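Local coordinates for protein pof8 (Schizosaccharomyces pombe, PDB 6TZN) that binds telomerase RNA and promotes its assembly with the telomerase catalytic subunit, this piece being its C-terminal xRRM domain, at residues Y34-Q39 with A75-R81. Sequence-based numbering, arbitrary orientation.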
ATOM      1  N   TYR A  34      -9.906  -2.884  -1.697  1.00 19.78           N
ATOM      2  CA  TYR A  34     -10.622  -2.770  -2.961  1.00 20.12           C
ATOM      3  C   TYR A  34      -9.745  -3.226  -4.121  1.00 18.09           C
ATOM      4  O   TYR A  34     -10.170  -4.027  -4.965  1.00 19.98           O
ATOM      5  CB  TYR A  34     -11.065  -1.313  -3.140  1.00 20.21           C
ATOM      6  CG  TYR A  34     -11.910  -1.067  -4.362  1.00 19.52           C
ATOM      7  CD1 TYR A  34     -11.324  -0.861  -5.608  1.00 18.96           C
ATOM      8  CD2 TYR A  34     -13.294  -1.051  -4.274  1.00 21.75           C
ATOM      9  CE1 TYR A  34     -12.102  -0.652  -6.731  1.00 20.09           C
ATOM     10  CE2 TYR A  34     -14.078  -0.832  -5.388  1.00 22.36           C
ATOM     11  CZ  TYR A  34     -13.476  -0.638  -6.614  1.00 20.09           C
ATOM     12  OH  TYR A  34     -14.258  -0.418  -7.717  1.00 22.49           O
ATOM     13  N   VAL A  35      -8.510  -2.731  -4.169  1.00 17.42           N
ATOM     14  CA  VAL A  35      -7.591  -3.085  -5.247  1.00 18.38           C
ATOM     15  C   VAL A  35      -7.209  -4.562  -5.178  1.00 19.58           C
ATOM     16  O   VAL A  35      -7.215  -5.269  -6.198  1.00 20.06           O
ATOM     17  CB  VAL A  35      -6.367  -2.150  -5.190  1.00 20.32           C
ATOM     18  CG1 VAL A  35      -5.280  -2.596  -6.141  1.00 23.84           C
ATOM     19  CG2 VAL A  35      -6.784  -0.721  -5.498  1.00 19.63           C
ATOM     20  N   PHE A  36      -6.894  -5.048  -3.973  1.00 21.20           N
ATOM     21  CA  PHE A  36      -6.517  -6.443  -3.761  1.00 25.31           C
ATOM     22  C   PHE A  36      -7.585  -7.383  -4.298  1.00 25.37           C
ATOM     23  O   PHE A  36      -7.271  -8.384  -4.953  1.00 28.13           O
ATOM     24  CB  PHE A  36      -6.333  -6.658  -2.252  1.00 25.23           C
ATOM     25  CG  PHE A  36      -5.544  -7.888  -1.862  1.00 24.21           C
ATOM     26  CD1 PHE A  36      -6.137  -9.142  -1.880  1.00 25.44           C
ATOM     27  CD2 PHE A  36      -4.236  -7.780  -1.408  1.00 28.09           C
ATOM     28  CE1 PHE A  36      -5.429 -10.270  -1.485  1.00 26.65           C
ATOM     29  CE2 PHE A  36      -3.526  -8.896  -1.013  1.00 25.74           C
ATOM     30  CZ  PHE A  36      -4.121 -10.146  -1.057  1.00 28.05           C
ATOM     31  N   SER A  37      -8.860  -7.068  -4.051  1.00 27.19           N
ATOM     32  CA  SER A  37      -9.937  -7.959  -4.465  1.00 29.00           C
ATOM     33  C   SER A  37     -10.071  -8.054  -5.981  1.00 27.60           C
ATOM     34  O   SER A  37     -10.567  -9.071  -6.481  1.00 32.05           O
ATOM     35  CB  SER A  37     -11.263  -7.541  -3.827  1.00 36.60           C
ATOM     36  OG  SER A  37     -11.763  -6.351  -4.403  1.00 39.34           O
ATOM     37  N   ARG A  38      -9.638  -7.030  -6.722  1.00 24.66           N
ATOM     38  CA  ARG A  38      -9.599  -7.123  -8.179  1.00 25.20           C
ATOM     39  C   ARG A  38      -8.419  -7.940  -8.681  1.00 26.58           C
ATOM     40  O   ARG A  38      -8.448  -8.400  -9.824  1.00 32.96           O
ATOM     41  CB  ARG A  38      -9.535  -5.732  -8.817  1.00 25.66           C
ATOM     42  CG  ARG A  38     -10.884  -5.106  -9.112  1.00 26.41           C
ATOM     43  CD  ARG A  38     -11.415  -4.371  -7.918  1.00 29.96           C
ATOM     44  NE  ARG A  38     -12.839  -4.120  -8.054  1.00 25.84           N
ATOM     45  CZ  ARG A  38     -13.663  -3.976  -7.027  1.00 25.85           C
ATOM     46  NH1 ARG A  38     -13.181  -4.035  -5.790  1.00 24.76           N
ATOM     47  NH2 ARG A  38     -14.957  -3.771  -7.244  1.00 27.01           N
ATOM     48  N   GLN A  39      -7.394  -8.138  -7.855  1.00 24.86           N
ATOM     49  CA  GLN A  39      -6.214  -8.899  -8.246  1.00 26.70           C
ATOM     50  C   GLN A  39      -6.392 -10.391  -8.004  1.00 30.84           C
ATOM     51  O   GLN A  39      -5.913 -11.212  -8.797  1.00 34.07           O
ATOM     52  CB  GLN A  39      -4.989  -8.376  -7.485  1.00 26.40           C
ATOM     53  CG  GLN A  39      -3.661  -8.880  -8.004  1.00 32.98           C
ATOM     54  CD  GLN A  39      -3.383  -8.419  -9.424  1.00 36.44           C
ATOM     55  OE1 GLN A  39      -3.979  -7.447  -9.906  1.00 36.23           O
ATOM     56  NE2 GLN A  39      -2.466  -9.099 -10.095  1.00 42.02           N
ATOM     57  N   ALA A  75      -0.932  -6.087  -7.965  1.00 18.03           N
ATOM     58  CA  ALA A  75      -2.165  -5.340  -8.188  1.00 19.38           C
ATOM     59  C   ALA A  75      -1.879  -3.925  -8.681  1.00 20.04           C
ATOM     60  O   ALA A  75      -2.482  -3.460  -9.657  1.00 20.88           O
ATOM     61  CB  ALA A  75      -2.980  -5.302  -6.898  1.00 19.95           C
ATOM     62  N   PHE A  76      -0.975  -3.209  -8.008  1.00 17.85           N
ATOM     63  CA  PHE A  76      -0.695  -1.841  -8.432  1.00 20.17           C
ATOM     64  C   PHE A  76       0.151  -1.771  -9.692  1.00 22.46           C
ATOM     65  O   PHE A  76       0.103  -0.757 -10.398  1.00 24.29           O
ATOM     66  CB  PHE A  76      -0.070  -1.032  -7.298  1.00 20.51           C
ATOM     67  CG  PHE A  76      -1.047  -0.669  -6.225  1.00 19.10           C
ATOM     68  CD1 PHE A  76      -1.933   0.382  -6.406  1.00 21.73           C
ATOM     69  CD2 PHE A  76      -1.108  -1.408  -5.050  1.00 19.71           C
ATOM     70  CE1 PHE A  76      -2.846   0.710  -5.426  1.00 22.40           C
ATOM     71  CE2 PHE A  76      -2.015  -1.085  -4.062  1.00 22.91           C
ATOM     72  CZ  PHE A  76      -2.887  -0.018  -4.248  1.00 21.98           C
ATOM     73  N   ARG A  77       0.906  -2.826 -10.005  1.00 21.24           N
ATOM     74  CA  ARG A  77       1.634  -2.837 -11.268  1.00 23.23           C
ATOM     75  C   ARG A  77       0.685  -2.989 -12.447  1.00 24.30           C
ATOM     76  O   ARG A  77       0.889  -2.376 -13.502  1.00 28.51           O
ATOM     77  CB  ARG A  77       2.668  -3.961 -11.276  1.00 26.17           C
ATOM     78  CG  ARG A  77       3.559  -3.932 -12.507  1.00 32.64           C
ATOM     79  CD  ARG A  77       4.434  -5.169 -12.604  1.00 39.52           C
ATOM     80  NE  ARG A  77       3.650  -6.366 -12.887  1.00 43.63           N
ATOM     81  CZ  ARG A  77       3.451  -7.350 -12.017  1.00 47.31           C
ATOM     82  NH1 ARG A  77       3.981  -7.278 -10.803  1.00 48.36           N
ATOM     83  NH2 ARG A  77       2.721  -8.403 -12.361  1.00 49.65           N
ATOM     84  N   THR A  78      -0.373  -3.782 -12.282  1.00 20.22           N
ATOM     85  CA  THR A  78      -1.256  -4.080 -13.399  1.00 22.63           C
ATOM     86  C   THR A  78      -2.499  -3.200 -13.452  1.00 21.29           C
ATOM     87  O   THR A  78      -3.110  -3.092 -14.514  1.00 23.66           O
ATOM     88  CB  THR A  78      -1.638  -5.568 -13.408  1.00 28.30           C
ATOM     89  OG1 THR A  78      -2.322  -5.908 -12.199  1.00 29.91           O
ATOM     90  CG2 THR A  78      -0.391  -6.436 -13.523  1.00 29.91           C
ATOM     91  N   GLN A  79      -2.870  -2.543 -12.356  1.00 20.59           N
ATOM     92  CA  GLN A  79      -4.032  -1.659 -12.318  1.00 20.68           C
ATOM     93  C   GLN A  79      -3.566  -0.211 -12.192  1.00 20.54           C
ATOM     94  O   GLN A  79      -2.838   0.128 -11.255  1.00 26.18           O
ATOM     95  CB  GLN A  79      -4.932  -2.005 -11.131  1.00 20.31           C
ATOM     96  CG  GLN A  79      -5.386  -3.461 -11.044  1.00 21.10           C
ATOM     97  CD  GLN A  79      -6.173  -3.731  -9.769  1.00 20.80           C
ATOM     98  OE1 GLN A  79      -6.906  -2.867  -9.294  1.00 22.13           O
ATOM     99  NE2 GLN A  79      -6.020  -4.926  -9.210  1.00 20.53           N
ATOM    100  N   GLU A  80      -4.000   0.637 -13.125  1.00 20.64           N
ATOM    101  CA  GLU A  80      -3.815   2.080 -12.997  1.00 23.32           C
ATOM    102  C   GLU A  80      -4.779   2.617 -11.954  1.00 23.36           C
ATOM    103  O   GLU A  80      -6.000   2.538 -12.120  1.00 28.07           O
ATOM    104  CB  GLU A  80      -4.118   2.770 -14.327  1.00 27.16           C
ATOM    105  CG  GLU A  80      -3.076   2.596 -15.387  1.00 26.28           C
ATOM    106  CD  GLU A  80      -3.437   3.306 -16.684  1.00 29.46           C
ATOM    107  OE1 GLU A  80      -2.558   3.387 -17.558  1.00 30.84           O
ATOM    108  OE2 GLU A  80      -4.590   3.779 -16.834  1.00 28.57           O
ATOM    109  N   ARG A  81      -4.243   3.159 -10.876  1.00 17.99           N
ATOM    110  CA  ARG A  81      -5.089   3.737  -9.846  1.00 17.77           C
ATOM    111  C   ARG A  81      -4.494   5.072  -9.434  1.00 17.33           C
ATOM    112  O   ARG A  81      -3.272   5.214  -9.347  1.00 17.59           O
ATOM    113  CB  ARG A  81      -5.195   2.810  -8.620  1.00 21.38           C
ATOM    114  CG  ARG A  81      -5.690   1.410  -8.910  1.00 24.34           C
ATOM    115  CD  ARG A  81      -7.175   1.280  -8.686  1.00 19.02           C
ATOM    116  NE  ARG A  81      -7.667  -0.032  -9.097  1.00 17.11           N
ATOM    117  CZ  ARG A  81      -8.929  -0.305  -9.410  1.00 16.70           C
ATOM    118  NH1 ARG A  81      -9.865   0.630  -9.361  1.00 18.49           N
ATOM    119  NH2 ARG A  81      -9.255  -1.534  -9.801  1.00 18.70           N
TER
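V35 fills the tight, buried side of this contact. With CG1 anti to the backbone N (chi1 171°), that methyl lies over one face of the F76 ring, 4.1 Å from its centroid in a CH-pi contact, and meets A75 CB at 3.6 Å. The other methyl, CG2, packs along CD and NE of R81. Beside this apolar patch the extended Q79 side chain reaches across to helix 25-39: its NE2 donates to V35 O (3.3 Å, 164° at the hydrogen) and, weakly, to Q39 OE1. R81 grips Q79 OE1 side-on with NE (2.9 Å), in the carbonyl plane, and NH2 (2.7 Å), above it, while R81 NH1 bonds to R90 O. Were Q79 an alanine, the R81 guanidinium would probably be freer to swing and V35 O would lack this side-chain donor. Toward solvent, partly exposed Q39 lays its amide beside A75 CA and exposed T78, whose OG1 bonds to N74 O, and Y34 presents its ring edge to R81 NH1 at 3.7 Å. The contact joins the C-terminal part of helix 25-39 to the end of helix 66-78 and the loop after it, the two helices packing on one face of the four-stranded antiparallel sheet in the RRM fold.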